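Local coordinates for extracellular solute-binding protein family 1 (PDB 4R2F) that binds laminaribiose and, as an extracellular solute-binding protein, probably hands this sugar to a membrane transporter for uptake, at residues Q106-G111 with T142-V147; E138-K141 with Y146-V149; A177-A182 with V192-G197; N234-E239 with G299-K304; T317-P320 with A324-E327. All blocks are in the same frame, centred on the assembly; numbering follows the deposited sequence.

Contact 1 (Q106-G111 with T142-V147); sequences QFEEQG and TSKGYV
E108 sends its side chain towards the 142-147 loop with CG anti to the backbone N (chi1 -169°), and a bend at chi2 turns the carboxylate to meet K144, whose own chain folds at chi3 and chi4 until its ammonium arrives. The two form a salt bridge, K144 NZ to E108 OE2 at 2.8 Å, though as a hydrogen bond it is weak. Water 1 supports the pairing by donating to E108 OE1 and accepting from K144 NZ at 2.9 Å; the stronger hydrogen bond of OE2 is with Y115 OH, outside both segments. Nearer the helix, E108 CG packs 3.8 Å from V147 CG1. A long acid suits this place because its stem is apolar and its end charged. Within the turn, T142 OG1 donates to G145 O at 2.8 Å, on a lone pair in the carbonyl plane, and accepts from K144 N. A valine at T142 would probably leave K144 N without that acceptor and the loop carrying the lysine less firmly set. G145 suits its backbone angles, at which a CB would collide with the preceding carbonyl. T142-G145 is a type I turn with an ST turn, closing the hairpin of strands 141-142 and 145-161.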
loop_
_atom_site.group_PDB
_atom_site.type_symbol
_atom_site.label_atom_id
_atom_site.label_comp_id
_atom_site.label_asym_id
_atom_site.label_seq_id
_atom_site.Cartn_x
_atom_site.Cartn_y
_atom_site.Cartn_z
ATOM N N GLN A 106 -9.701 1.890 13.224
ATOM C CA GLN A 106 -10.110 3.184 13.736
ATOM C C GLN A 106 -11.605 3.178 13.891
ATOM O O GLN A 106 -12.129 3.572 14.930
ATOM C CB GLN A 106 -9.716 4.320 12.798
ATOM C CG GLN A 106 -9.965 5.701 13.377
ATOM C CD GLN A 106 -9.408 5.846 14.793
ATOM O OE1 GLN A 106 -10.095 6.318 15.704
ATOM N NE2 GLN A 106 -8.161 5.436 14.982
ATOM N N PHE A 107 -12.323 2.726 12.868
ATOM C CA PHE A 107 -13.789 2.799 12.936
ATOM C C PHE A 107 -14.354 1.778 13.902
ATOM O O PHE A 107 -15.428 1.966 14.487
ATOM C CB PHE A 107 -14.434 2.732 11.532
ATOM C CG PHE A 107 -14.092 3.913 10.679
ATOM C CD1 PHE A 107 -14.340 5.204 11.145
ATOM C CD2 PHE A 107 -13.494 3.760 9.429
ATOM C CE1 PHE A 107 -14.003 6.311 10.391
ATOM C CE2 PHE A 107 -13.146 4.868 8.679
ATOM C CZ PHE A 107 -13.403 6.143 9.156
ATOM N N GLU A 108 -13.621 0.708 14.133
ATOM C CA GLU A 108 -14.054 -0.235 15.155
ATOM C C GLU A 108 -13.957 0.376 16.543
ATOM O O GLU A 108 -14.853 0.220 17.369
ATOM C CB GLU A 108 -13.218 -1.490 15.108
ATOM C CG GLU A 108 -13.787 -2.599 15.967
ATOM C CD GLU A 108 -12.924 -2.935 17.152
ATOM O OE1 GLU A 108 -11.817 -2.380 17.269
ATOM O OE2 GLU A 108 -13.340 -3.803 17.937
ATOM N N GLU A 109 -12.861 1.075 16.793
ATOM C CA GLU A 109 -12.641 1.741 18.092
ATOM C C GLU A 109 -13.755 2.756 18.324
ATOM O O GLU A 109 -14.240 2.896 19.418
ATOM C CB GLU A 109 -11.257 2.400 18.093
ATOM C CG GLU A 109 -10.851 3.193 19.325
ATOM C CD GLU A 109 -9.338 3.361 19.392
ATOM O OE1 GLU A 109 -8.804 4.397 18.929
ATOM O OE2 GLU A 109 -8.669 2.423 19.870
ATOM N N GLN A 110 -14.208 3.407 17.261
ATOM C CA GLN A 110 -15.258 4.413 17.354
ATOM C C GLN A 110 -16.631 3.787 17.364
ATOM O O GLN A 110 -17.603 4.489 17.466
ATOM C CB GLN A 110 -15.213 5.383 16.162
ATOM C CG GLN A 110 -13.986 6.273 16.098
ATOM C CD GLN A 110 -13.919 7.080 14.802
ATOM O OE1 GLN A 110 -14.923 7.296 14.115
ATOM N NE2 GLN A 110 -12.736 7.537 14.483
ATOM N N GLY A 111 -16.720 2.483 17.204
ATOM C CA GLY A 111 -17.994 1.821 17.277
ATOM C C GLY A 111 -18.846 1.937 16.028
ATOM O O GLY A 111 -20.054 1.776 16.112
ATOM N N THR A 142 -10.335 -9.756 16.476
ATOM C CA THR A 142 -10.241 -9.130 17.792
ATOM C C THR A 142 -11.153 -9.865 18.762
ATOM O O THR A 142 -11.958 -10.684 18.358
ATOM C CB THR A 142 -10.674 -7.633 17.770
ATOM O OG1 THR A 142 -12.097 -7.528 17.638
ATOM C CG2 THR A 142 -9.982 -6.858 16.641
ATOM N N SER A 143 -11.049 -9.510 20.037
ATOM C CA SER A 143 -11.950 -9.994 21.088
ATOM C C SER A 143 -13.435 -9.924 20.694
ATOM O O SER A 143 -14.203 -10.808 21.037
ATOM C CB SER A 143 -11.754 -9.171 22.384
ATOM O OG SER A 143 -10.388 -9.009 22.730
ATOM N N LYS A 144 -13.822 -8.863 19.992
ATOM C CA LYS A 144 -15.211 -8.556 19.730
ATOM C C LYS A 144 -15.657 -9.044 18.360
ATOM O O LYS A 144 -16.835 -8.991 18.073
ATOM C CB LYS A 144 -15.444 -7.045 19.864
ATOM C CG LYS A 144 -14.768 -6.449 21.089
ATOM C CD LYS A 144 -15.117 -5.015 21.430
ATOM C CE LYS A 144 -14.401 -3.911 20.664
ATOM N NZ LYS A 144 -12.918 -3.968 20.706
ATOM N N GLY A 145 -14.718 -9.510 17.532
ATOM C CA GLY A 145 -15.022 -10.054 16.218
ATOM C C GLY A 145 -13.955 -9.710 15.185
ATOM O O GLY A 145 -12.947 -9.070 15.481
ATOM N N TYR A 146 -14.201 -10.128 13.957
ATOM C CA TYR A 146 -13.383 -9.749 12.795
ATOM C C TYR A 146 -13.706 -8.335 12.345
ATOM O O TYR A 146 -14.870 -8.041 12.011
ATOM C CB TYR A 146 -13.671 -10.712 11.647
ATOM C CG TYR A 146 -13.051 -12.048 11.904
ATOM C CD1 TYR A 146 -11.734 -12.275 11.554
ATOM C CD2 TYR A 146 -13.765 -13.075 12.512
ATOM C CE1 TYR A 146 -11.130 -13.474 11.806
ATOM C CE2 TYR A 146 -13.169 -14.300 12.763
ATOM C CZ TYR A 146 -11.846 -14.479 12.414
ATOM O OH TYR A 146 -11.213 -15.656 12.647
ATOM N N VAL A 147 -12.715 -7.448 12.338
ATOM C CA VAL A 147 -13.005 -6.063 11.984
ATOM C C VAL A 147 -13.215 -5.855 10.472
ATOM O O VAL A 147 -13.811 -4.867 10.063
ATOM C CB VAL A 147 -11.959 -5.061 12.510
ATOM C CG1 VAL A 147 -11.771 -5.207 14.009
ATOM C CG2 VAL A 147 -10.652 -5.201 11.786
HETATM O O HOH W 1 -12.082 -1.307 19.832
#

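Contact 2 (E138-K141 with Y146-V149); sequences EPFK and YVAV
The ring of Y146 has the aliphatic stem of K141 over one face: K141 CG stands 4.3 Å from the ring centroid and 24° off the normal, a CH-pi contact, offset toward the rim. K141 CB also reaches Y146 CE1 at 3.7 Å. The ring of F140 is met differently, with V147 CG2 at its edge, 3.9 Å from F140 CD1, while P139 CB lies over one face. With CG anti to the backbone N (chi1 -171°) and the rest of the chain extended, K141 crosses the ring obliquely, its CD 4.0 Å from Y146 OH, and carries its ammonium away from the contact. Lysine fits because its methylenes cover a ring while its charge stays at the surface. K141 and Y146 are an antiparallel non-hydrogen-bonded pair of the hairpin formed by strands 141-142 and 145-161, with CA atoms 4.4 Å apart. V147 N bonds to F140 O at 2.9 Å, fairly straight at 162°; the same oxygen receives a CA-H...O contact from Y146. A148 O packs 3.5 Å from F140 CB and has no hydrogen-bond partner in the model. F140 lies between this hairpin and strand 306-316, touching P310 and N312.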
loop_
_atom_site.group_PDB
_atom_site.type_symbol
_atom_site.label_atom_id
_atom_site.label_comp_id
_atom_site.label_asym_id
_atom_site.label_seq_id
_atom_site.Cartn_x
_atom_site.Cartn_y
_atom_site.Cartn_z
ATOM N N GLU A 138 -6.346 -13.768 10.011
ATOM C CA GLU A 138 -6.104 -13.662 11.453
ATOM C C GLU A 138 -5.715 -12.269 11.973
ATOM O O GLU A 138 -6.117 -11.898 13.091
ATOM C CB GLU A 138 -5.018 -14.682 11.861
ATOM C CG GLU A 138 -5.472 -16.137 11.703
ATOM C CD GLU A 138 -5.073 -16.832 10.392
ATOM O OE1 GLU A 138 -4.888 -16.194 9.308
ATOM O OE2 GLU A 138 -4.971 -18.077 10.469
ATOM N N PRO A 139 -4.941 -11.483 11.193
ATOM C CA PRO A 139 -4.677 -10.121 11.661
ATOM C C PRO A 139 -5.922 -9.301 12.015
ATOM O O PRO A 139 -5.800 -8.305 12.713
ATOM C CB PRO A 139 -3.974 -9.481 10.461
ATOM C CG PRO A 139 -3.253 -10.622 9.819
ATOM C CD PRO A 139 -4.255 -11.749 9.909
ATOM N N PHE A 140 -7.085 -9.689 11.503
ATOM C CA PHE A 140 -8.306 -8.913 11.651
ATOM C C PHE A 140 -9.200 -9.393 12.776
ATOM O O PHE A 140 -10.260 -8.807 13.034
ATOM C CB PHE A 140 -9.039 -8.902 10.315
ATOM C CG PHE A 140 -8.242 -8.239 9.253
ATOM C CD1 PHE A 140 -8.134 -6.860 9.240
ATOM C CD2 PHE A 140 -7.521 -8.972 8.346
ATOM C CE1 PHE A 140 -7.359 -6.214 8.310
ATOM C CE2 PHE A 140 -6.744 -8.339 7.403
ATOM C CZ PHE A 140 -6.660 -6.953 7.388
ATOM N N LYS A 141 -8.754 -10.435 13.476
ATOM C CA LYS A 141 -9.543 -11.001 14.549
ATOM C C LYS A 141 -9.269 -10.218 15.821
ATOM O O LYS A 141 -8.113 -10.031 16.185
ATOM C CB LYS A 141 -9.167 -12.461 14.747
ATOM C CG LYS A 141 -10.078 -13.210 15.709
ATOM C CD LYS A 141 -9.444 -14.538 16.102
ATOM C CE LYS A 141 -10.322 -15.352 17.040
ATOM N NZ LYS A 141 -9.546 -16.472 17.647
ATOM N N TYR A 146 -14.201 -10.128 13.957
ATOM C CA TYR A 146 -13.383 -9.749 12.795
ATOM C C TYR A 146 -13.706 -8.335 12.345
ATOM O O TYR A 146 -14.870 -8.041 12.011
ATOM C CB TYR A 146 -13.671 -10.712 11.647
ATOM C CG TYR A 146 -13.051 -12.048 11.904
ATOM C CD1 TYR A 146 -11.734 -12.275 11.554
ATOM C CD2 TYR A 146 -13.765 -13.075 12.512
ATOM C CE1 TYR A 146 -11.130 -13.474 11.806
ATOM C CE2 TYR A 146 -13.169 -14.300 12.763
ATOM C CZ TYR A 146 -11.846 -14.479 12.414
ATOM O OH TYR A 146 -11.213 -15.656 12.647
ATOM N N VAL A 147 -12.715 -7.448 12.338
ATOM C CA VAL A 147 -13.005 -6.063 11.984
ATOM C C VAL A 147 -13.215 -5.855 10.472
ATOM O O VAL A 147 -13.811 -4.867 10.063
ATOM C CB VAL A 147 -11.959 -5.061 12.510
ATOM C CG1 VAL A 147 -11.771 -5.207 14.009
ATOM C CG2 VAL A 147 -10.652 -5.201 11.786
ATOM N N ALA A 148 -12.729 -6.788 9.658
ATOM C CA ALA A 148 -12.795 -6.690 8.195
ATOM C C ALA A 148 -12.351 -8.014 7.603
ATOM O O ALA A 148 -11.963 -8.923 8.340
ATOM C CB ALA A 148 -11.877 -5.570 7.690
ATOM N N VAL A 149 -12.396 -8.111 6.275
ATOM C CA VAL A 149 -11.972 -9.318 5.555
ATOM C C VAL A 149 -10.897 -8.942 4.532
ATOM O O VAL A 149 -11.089 -8.006 3.741
ATOM C CB VAL A 149 -13.183 -9.958 4.848
ATOM C CG1 VAL A 149 -12.773 -11.202 4.097
ATOM C CG2 VAL A 149 -14.277 -10.274 5.844
#

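Contact 3 (A177-A182 with V192-G197); sequences ASLLEA and VGFATG
G193 is the first residue of the 192-197 loop to meet the helix, and it does so with its backbone: its carbonyl O lies 4.1 Å from L179 CD1. That oxygen is buried and has no hydrogen-bond partner in the model. The backbone angles of G193 are ordinary ones, and having no side chain it turns bare main chain towards the helix. F194 follows and carries most of the apolar contact. Its CG is anti to the backbone N (chi1 -156°), which directs the ring towards L179, and one flank of the ring, CD1 and CE1, does the touching. L179 sets both methyls obliquely against that flank, from the same side of the ring: CD1 stands 3.8 Å from F194 CD1, and CD2 stands 3.8 Å from F194 CE1. The two side chains cross at about a right angle. The packing is purely apolar, and no hydrogen bond joins the segments. Past F194 the chain leaves the helix: A195 bonds through its backbone to Y273 of strand 273-275, and G197 to G205 of helix 204-215. L179 also touches F240, and F194 touches L244, both on helix 232-246, while L208 of helix 204-215 packs on F194.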
loop_
_atom_site.group_PDB
_atom_site.type_symbol
_atom_site.label_atom_id
_atom_site.label_comp_id
_atom_site.label_asym_id
_atom_site.label_seq_id
_atom_site.Cartn_x
_atom_site.Cartn_y
_atom_site.Cartn_z
ATOM N N ALA A 177 24.682 1.299 -0.622
ATOM C CA ALA A 177 25.899 1.862 -1.180
ATOM C C ALA A 177 25.890 1.710 -2.694
ATOM O O ALA A 177 26.229 2.641 -3.402
ATOM C CB ALA A 177 27.135 1.192 -0.574
ATOM N N SER A 178 25.489 0.548 -3.199
ATOM C CA SER A 178 25.417 0.379 -4.636
ATOM C C SER A 178 24.242 1.199 -5.252
ATOM O O SER A 178 24.361 1.682 -6.367
ATOM C CB SER A 178 25.411 -1.109 -5.026
ATOM O OG SER A 178 24.265 -1.810 -4.559
ATOM N N LEU A 179 23.142 1.398 -4.520
ATOM C CA LEU A 179 22.044 2.259 -5.014
ATOM C C LEU A 179 22.535 3.688 -5.265
ATOM O O LEU A 179 22.270 4.285 -6.321
ATOM C CB LEU A 179 20.847 2.245 -4.038
ATOM C CG LEU A 179 19.707 3.256 -4.201
ATOM C CD1 LEU A 179 19.152 3.225 -5.602
ATOM C CD2 LEU A 179 18.600 2.991 -3.175
ATOM N N LEU A 180 23.260 4.227 -4.294
ATOM C CA LEU A 180 23.837 5.578 -4.406
ATOM C C LEU A 180 24.807 5.712 -5.578
ATOM O O LEU A 180 24.705 6.659 -6.347
ATOM C CB LEU A 180 24.534 5.975 -3.110
ATOM C CG LEU A 180 25.121 7.388 -3.051
ATOM C CD1 LEU A 180 24.048 8.456 -3.194
ATOM C CD2 LEU A 180 25.897 7.569 -1.760
ATOM N N GLU A 181 25.747 4.784 -5.717
ATOM C CA GLU A 181 26.684 4.818 -6.868
ATOM C C GLU A 181 25.961 4.758 -8.196
ATOM O O GLU A 181 26.188 5.579 -9.067
ATOM C CB GLU A 181 27.729 3.681 -6.808
ATOM C CG GLU A 181 28.787 3.871 -5.732
ATOM C CD GLU A 181 29.443 5.238 -5.810
ATOM O OE1 GLU A 181 30.011 5.539 -6.878
ATOM O OE2 GLU A 181 29.373 6.013 -4.823
ATOM N N ALA A 182 25.082 3.782 -8.359
ATOM C CA ALA A 182 24.389 3.634 -9.619
ATOM C C ALA A 182 23.508 4.860 -9.880
ATOM O O ALA A 182 23.446 5.360 -11.012
ATOM C CB ALA A 182 23.554 2.381 -9.609
ATOM N N VAL A 192 16.290 9.450 -13.578
ATOM C CA VAL A 192 16.035 9.526 -12.147
ATOM C C VAL A 192 16.417 8.215 -11.513
ATOM O O VAL A 192 15.837 7.169 -11.795
ATOM C CB VAL A 192 14.578 9.888 -11.845
ATOM C CG1 VAL A 192 14.292 9.769 -10.352
ATOM C CG2 VAL A 192 14.311 11.302 -12.333
ATOM N N GLY A 193 17.397 8.284 -10.634
ATOM C CA GLY A 193 17.935 7.089 -9.993
ATOM C C GLY A 193 17.084 6.486 -8.898
ATOM O O GLY A 193 17.307 5.352 -8.517
ATOM N N PHE A 194 16.121 7.244 -8.370
ATOM C CA PHE A 194 15.212 6.711 -7.376
ATOM C C PHE A 194 13.912 7.504 -7.433
ATOM O O PHE A 194 13.738 8.536 -6.745
ATOM C CB PHE A 194 15.857 6.746 -5.987
ATOM C CG PHE A 194 15.295 5.745 -5.019
ATOM C CD1 PHE A 194 15.516 4.392 -5.193
ATOM C CD2 PHE A 194 14.600 6.158 -3.910
ATOM C CE1 PHE A 194 15.017 3.469 -4.301
ATOM C CE2 PHE A 194 14.111 5.244 -3.008
ATOM C CZ PHE A 194 14.308 3.894 -3.208
ATOM N N ALA A 195 12.995 7.000 -8.251
ATOM C CA ALA A 195 11.771 7.693 -8.560
ATOM C C ALA A 195 10.803 7.480 -7.429
ATOM O O ALA A 195 10.605 6.348 -6.963
ATOM C CB ALA A 195 11.180 7.181 -9.861
ATOM N N THR A 196 10.209 8.579 -6.999
ATOM C CA THR A 196 9.177 8.565 -5.974
ATOM C C THR A 196 8.306 9.820 -6.152
ATOM O O THR A 196 8.490 10.566 -7.101
ATOM C CB THR A 196 9.782 8.447 -4.565
ATOM O OG1 THR A 196 8.756 8.073 -3.645
ATOM C CG2 THR A 196 10.407 9.751 -4.118
ATOM N N GLY A 197 7.357 10.033 -5.253
ATOM C CA GLY A 197 6.516 11.189 -5.320
ATOM C C GLY A 197 5.690 11.344 -4.075
ATOM O O GLY A 197 5.237 10.353 -3.514
#

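Contact 4 (N234-E239 with G299-K304); sequences NVEAVE and GPHGDK
E236 has the greatest area buried here, with H301 next and P300 third, and the three meet around one carboxylate. H301 NE2 donates to E236 OE2 at 2.7 Å, with an N-H...O angle of 147°. The oxygen lies near the imidazole plane, at the ring edge, and is met on its syn side, slightly out of the carboxylate plane; the two flat groups stand 72° apart. E236 reaches the histidine with a chain extended beyond CG, its chi1 of -110° being far from a staggered value. Its other oxygen, OE1, packs 3.5 Å from P300 CG. N216 ND2 also bonds to OE2, so two donors grip that oxygen. Replacing E236 by an alanine is likely to leave both H301 NE2 and N216 ND2 without this acceptor, and the imidazole freer to turn. P300 and H301 fill the middle of a type I turn, in which G302 N bonds to G299 O at 2.9 Å. G302 has a positive phi that suits glycine, and G299 N bonds to D303 O: a type I turn with a G1 bulge, tied to helix 232-246 by a His-carboxylate hydrogen bond.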
loop_
_atom_site.group_PDB
_atom_site.type_symbol
_atom_site.label_atom_id
_atom_site.label_comp_id
_atom_site.label_asym_id
_atom_site.label_seq_id
_atom_site.Cartn_x
_atom_site.Cartn_y
_atom_site.Cartn_z
ATOM N N ASN A 234 16.518 4.139 12.297
ATOM C CA ASN A 234 15.685 5.100 11.632
ATOM C C ASN A 234 16.470 6.335 11.240
ATOM O O ASN A 234 16.278 6.849 10.152
ATOM C CB ASN A 234 14.496 5.486 12.490
ATOM C CG ASN A 234 13.517 4.335 12.694
ATOM O OD1 ASN A 234 13.562 3.323 11.972
ATOM N ND2 ASN A 234 12.604 4.504 13.647
ATOM N N VAL A 235 17.368 6.799 12.096
ATOM C CA VAL A 235 18.138 8.010 11.781
ATOM C C VAL A 235 18.998 7.766 10.570
ATOM O O VAL A 235 19.052 8.590 9.650
ATOM C CB VAL A 235 19.027 8.480 12.962
ATOM C CG1 VAL A 235 19.937 9.629 12.546
ATOM C CG2 VAL A 235 18.154 8.899 14.130
ATOM N N GLU A 236 19.690 6.641 10.571
ATOM C CA GLU A 236 20.492 6.263 9.413
ATOM C C GLU A 236 19.700 6.190 8.108
ATOM O O GLU A 236 20.222 6.543 7.050
ATOM C CB GLU A 236 21.085 4.888 9.604
ATOM C CG GLU A 236 22.562 4.837 9.810
ATOM C CD GLU A 236 23.040 3.419 9.686
ATOM O OE1 GLU A 236 23.912 3.169 8.834
ATOM O OE2 GLU A 236 22.502 2.554 10.410
ATOM N N ALA A 237 18.487 5.646 8.189
ATOM C CA ALA A 237 17.631 5.482 7.037
ATOM C C ALA A 237 17.281 6.847 6.463
ATOM O O ALA A 237 17.375 7.058 5.256
ATOM C CB ALA A 237 16.379 4.700 7.404
ATOM N N VAL A 238 16.947 7.782 7.348
ATOM C CA VAL A 238 16.601 9.122 6.935
ATOM C C VAL A 238 17.812 9.880 6.409
ATOM O O VAL A 238 17.681 10.619 5.434
ATOM C CB VAL A 238 15.908 9.908 8.056
ATOM C CG1 VAL A 238 15.670 11.359 7.639
ATOM C CG2 VAL A 238 14.569 9.269 8.378
ATOM N N GLU A 239 18.977 9.687 7.028
ATOM C CA GLU A 239 20.224 10.259 6.514
ATOM C C GLU A 239 20.526 9.773 5.095
ATOM O O GLU A 239 21.041 10.516 4.278
ATOM C CB GLU A 239 21.420 9.933 7.431
ATOM C CG GLU A 239 21.433 10.728 8.732
ATOM C CD GLU A 239 22.567 10.347 9.688
ATOM O OE1 GLU A 239 23.168 9.253 9.562
ATOM O OE2 GLU A 239 22.859 11.155 10.594
ATOM N N GLY A 299 20.271 -3.288 3.532
ATOM C CA GLY A 299 20.719 -2.103 4.270
ATOM C C GLY A 299 22.187 -2.239 4.671
ATOM O O GLY A 299 22.806 -3.299 4.481
ATOM N N PRO A 300 22.765 -1.167 5.221
ATOM C CA PRO A 300 24.196 -1.149 5.512
ATOM C C PRO A 300 24.638 -2.139 6.612
ATOM O O PRO A 300 25.802 -2.445 6.696
ATOM C CB PRO A 300 24.453 0.309 5.928
ATOM C CG PRO A 300 23.125 0.822 6.367
ATOM C CD PRO A 300 22.108 0.113 5.537
ATOM N N HIS A 301 23.702 -2.648 7.406
ATOM C CA HIS A 301 23.974 -3.678 8.393
ATOM C C HIS A 301 23.526 -5.075 7.924
ATOM O O HIS A 301 23.538 -6.009 8.696
ATOM C CB HIS A 301 23.264 -3.328 9.712
ATOM C CG HIS A 301 23.595 -1.962 10.236
ATOM N ND1 HIS A 301 24.800 -1.664 10.832
ATOM C CD2 HIS A 301 22.869 -0.820 10.266
ATOM C CE1 HIS A 301 24.804 -0.397 11.207
ATOM N NE2 HIS A 301 23.643 0.138 10.874
ATOM N N GLY A 302 23.119 -5.215 6.672
ATOM C CA GLY A 302 22.711 -6.505 6.141
ATOM C C GLY A 302 21.222 -6.830 6.166
ATOM O O GLY A 302 20.815 -7.872 5.661
ATOM N N ASP A 303 20.405 -5.934 6.715
ATOM C CA ASP A 303 18.974 -6.177 6.848
ATOM C C ASP A 303 18.227 -6.130 5.505
ATOM O O ASP A 303 18.533 -5.321 4.628
ATOM C CB ASP A 303 18.334 -5.177 7.811
ATOM C CG ASP A 303 18.956 -5.221 9.200
ATOM O OD1 ASP A 303 20.047 -4.647 9.394
ATOM O OD2 ASP A 303 18.335 -5.801 10.102
ATOM N N LYS A 304 17.234 -7.010 5.384
ATOM C CA LYS A 304 16.344 -7.094 4.227
ATOM C C LYS A 304 14.918 -6.951 4.715
ATOM O O LYS A 304 14.542 -7.574 5.700
ATOM C CB LYS A 304 16.490 -8.456 3.581
ATOM C CG LYS A 304 17.906 -8.765 3.156
ATOM C CD LYS A 304 18.231 -7.971 1.915
ATOM C CE LYS A 304 17.799 -8.739 0.692
ATOM N NZ LYS A 304 18.914 -9.633 0.280
#

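Contact 5 (T317-P320 with A324-E327); sequences TNTP and ASEE
Between T319 and S325 the polar link is a single hydroxyl-hydroxyl hydrogen bond, OG1 to OG at 2.8 Å, in which either oxygen could be the donor. The threonine hydroxyl is anti to its own backbone N (chi1 174°), which turns it to the helix; the serine hydroxyl comes out to meet it, anti to its carbonyl carbon (chi1 -68°). T319 OG1 also takes a hydrogen bond from S321 N, so one hydroxyl joins the backbone of the connection to the first turn of the helix. This is the short link that carries the chain from strand 306-316 into helix 322-335. Within the link, N318 is the centre of an inverse gamma turn, closed by a weak bond from T319 N to T317 O. The van der Waals contacts are few: S325 OG lies 3.4 Å from T319 CB and 3.9 Å from T319 CG2. Small hydroxyl residues suit both places, since they come close enough to bond without bulk. Apolar cover comes from I40 of strand 40-44, which touches T319, A324 and S325, and from A95, which touches T319 and S325.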
loop_
_atom_site.group_PDB
_atom_site.type_symbol
_atom_site.label_atom_id
_atom_site.label_comp_id
_atom_site.label_asym_id
_atom_site.label_seq_id
_atom_site.Cartn_x
_atom_site.Cartn_y
_atom_site.Cartn_z
ATOM N N THR A 317 -21.851 0.215 10.461
ATOM C CA THR A 317 -23.144 0.155 11.139
ATOM C C THR A 317 -24.233 0.904 10.388
ATOM O O THR A 317 -25.397 0.546 10.484
ATOM C CB THR A 317 -23.089 0.688 12.586
ATOM O OG1 THR A 317 -22.541 2.006 12.584
ATOM C CG2 THR A 317 -22.240 -0.237 13.485
ATOM N N ASN A 318 -23.857 1.947 9.653
ATOM C CA ASN A 318 -24.820 2.690 8.866
ATOM C C ASN A 318 -25.135 1.976 7.574
ATOM O O ASN A 318 -24.558 2.278 6.526
ATOM C CB ASN A 318 -24.311 4.102 8.569
ATOM C CG ASN A 318 -25.360 4.952 7.846
ATOM O OD1 ASN A 318 -26.496 4.532 7.686
ATOM N ND2 ASN A 318 -24.962 6.123 7.379
ATOM N N THR A 319 -26.047 1.010 7.667
ATOM C CA THR A 319 -26.484 0.214 6.521
ATOM C C THR A 319 -27.991 0.110 6.606
ATOM O O THR A 319 -28.539 0.069 7.698
ATOM C CB THR A 319 -25.859 -1.221 6.510
ATOM O OG1 THR A 319 -26.426 -2.021 5.455
ATOM C CG2 THR A 319 -26.082 -1.940 7.834
ATOM N N PRO A 320 -28.666 0.072 5.461
ATOM C CA PRO A 320 -30.102 -0.178 5.500
ATOM C C PRO A 320 -30.406 -1.607 5.904
ATOM O O PRO A 320 -31.490 -1.871 6.387
ATOM C CB PRO A 320 -30.540 0.069 4.050
ATOM C CG PRO A 320 -29.315 -0.180 3.251
ATOM C CD PRO A 320 -28.202 0.362 4.094
ATOM N N ALA A 324 -27.856 -7.643 4.088
ATOM C CA ALA A 324 -27.506 -7.284 2.724
ATOM C C ALA A 324 -26.032 -6.878 2.603
ATOM O O ALA A 324 -25.370 -7.255 1.637
ATOM C CB ALA A 324 -28.414 -6.162 2.220
ATOM N N SER A 325 -25.521 -6.108 3.555
ATOM C CA SER A 325 -24.089 -5.801 3.568
ATOM C C SER A 325 -23.300 -7.125 3.467
ATOM O O SER A 325 -22.414 -7.261 2.642
ATOM C CB SER A 325 -23.704 -5.053 4.836
ATOM O OG SER A 325 -24.268 -3.762 4.866
ATOM N N GLU A 326 -23.702 -8.110 4.267
ATOM C CA GLU A 326 -23.013 -9.392 4.345
ATOM C C GLU A 326 -23.112 -10.156 3.049
ATOM O O GLU A 326 -22.125 -10.691 2.573
ATOM C CB GLU A 326 -23.563 -10.212 5.509
ATOM C CG GLU A 326 -23.062 -9.655 6.818
ATOM C CD GLU A 326 -23.894 -10.018 8.022
ATOM O OE1 GLU A 326 -24.961 -10.678 7.912
ATOM O OE2 GLU A 326 -23.438 -9.636 9.109
ATOM N N GLU A 327 -24.300 -10.183 2.461
ATOM C CA GLU A 327 -24.470 -10.804 1.154
ATOM C C GLU A 327 -23.624 -10.127 0.090
ATOM O O GLU A 327 -23.006 -10.811 -0.731
ATOM C CB GLU A 327 -25.942 -10.791 0.720
ATOM C CG GLU A 327 -26.837 -11.787 1.459
ATOM C CD GLU A 327 -26.377 -13.244 1.364
ATOM O OE1 GLU A 327 -26.079 -13.737 0.252
ATOM O OE2 GLU A 327 -26.340 -13.913 2.416
#

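How the contacts relate
Contacts 1 and 2 share Y146 and V147, their centres 9 Å apart: contact 2 is the pairing within the hairpin, and contact 1 ties the hairpin to helix 103-109. Contact 5 touches contact 1 where G111 O meets T317 CG2 at 4.0 Å. Contacts 3 and 4 form a separate pair, centres 15 Å apart; contact 4 has a segment on helix 232-246, and contact 3 packs on it through L179 and F194. The centres of contacts 1 and 3 are 41 Å apart, on opposite sides of the chain's centre, consistent with the two lobes of solute-binding proteins. Contact 2 is near the sugar without touching it, the F140 side chain standing about 9 Å from a bound glucose unit.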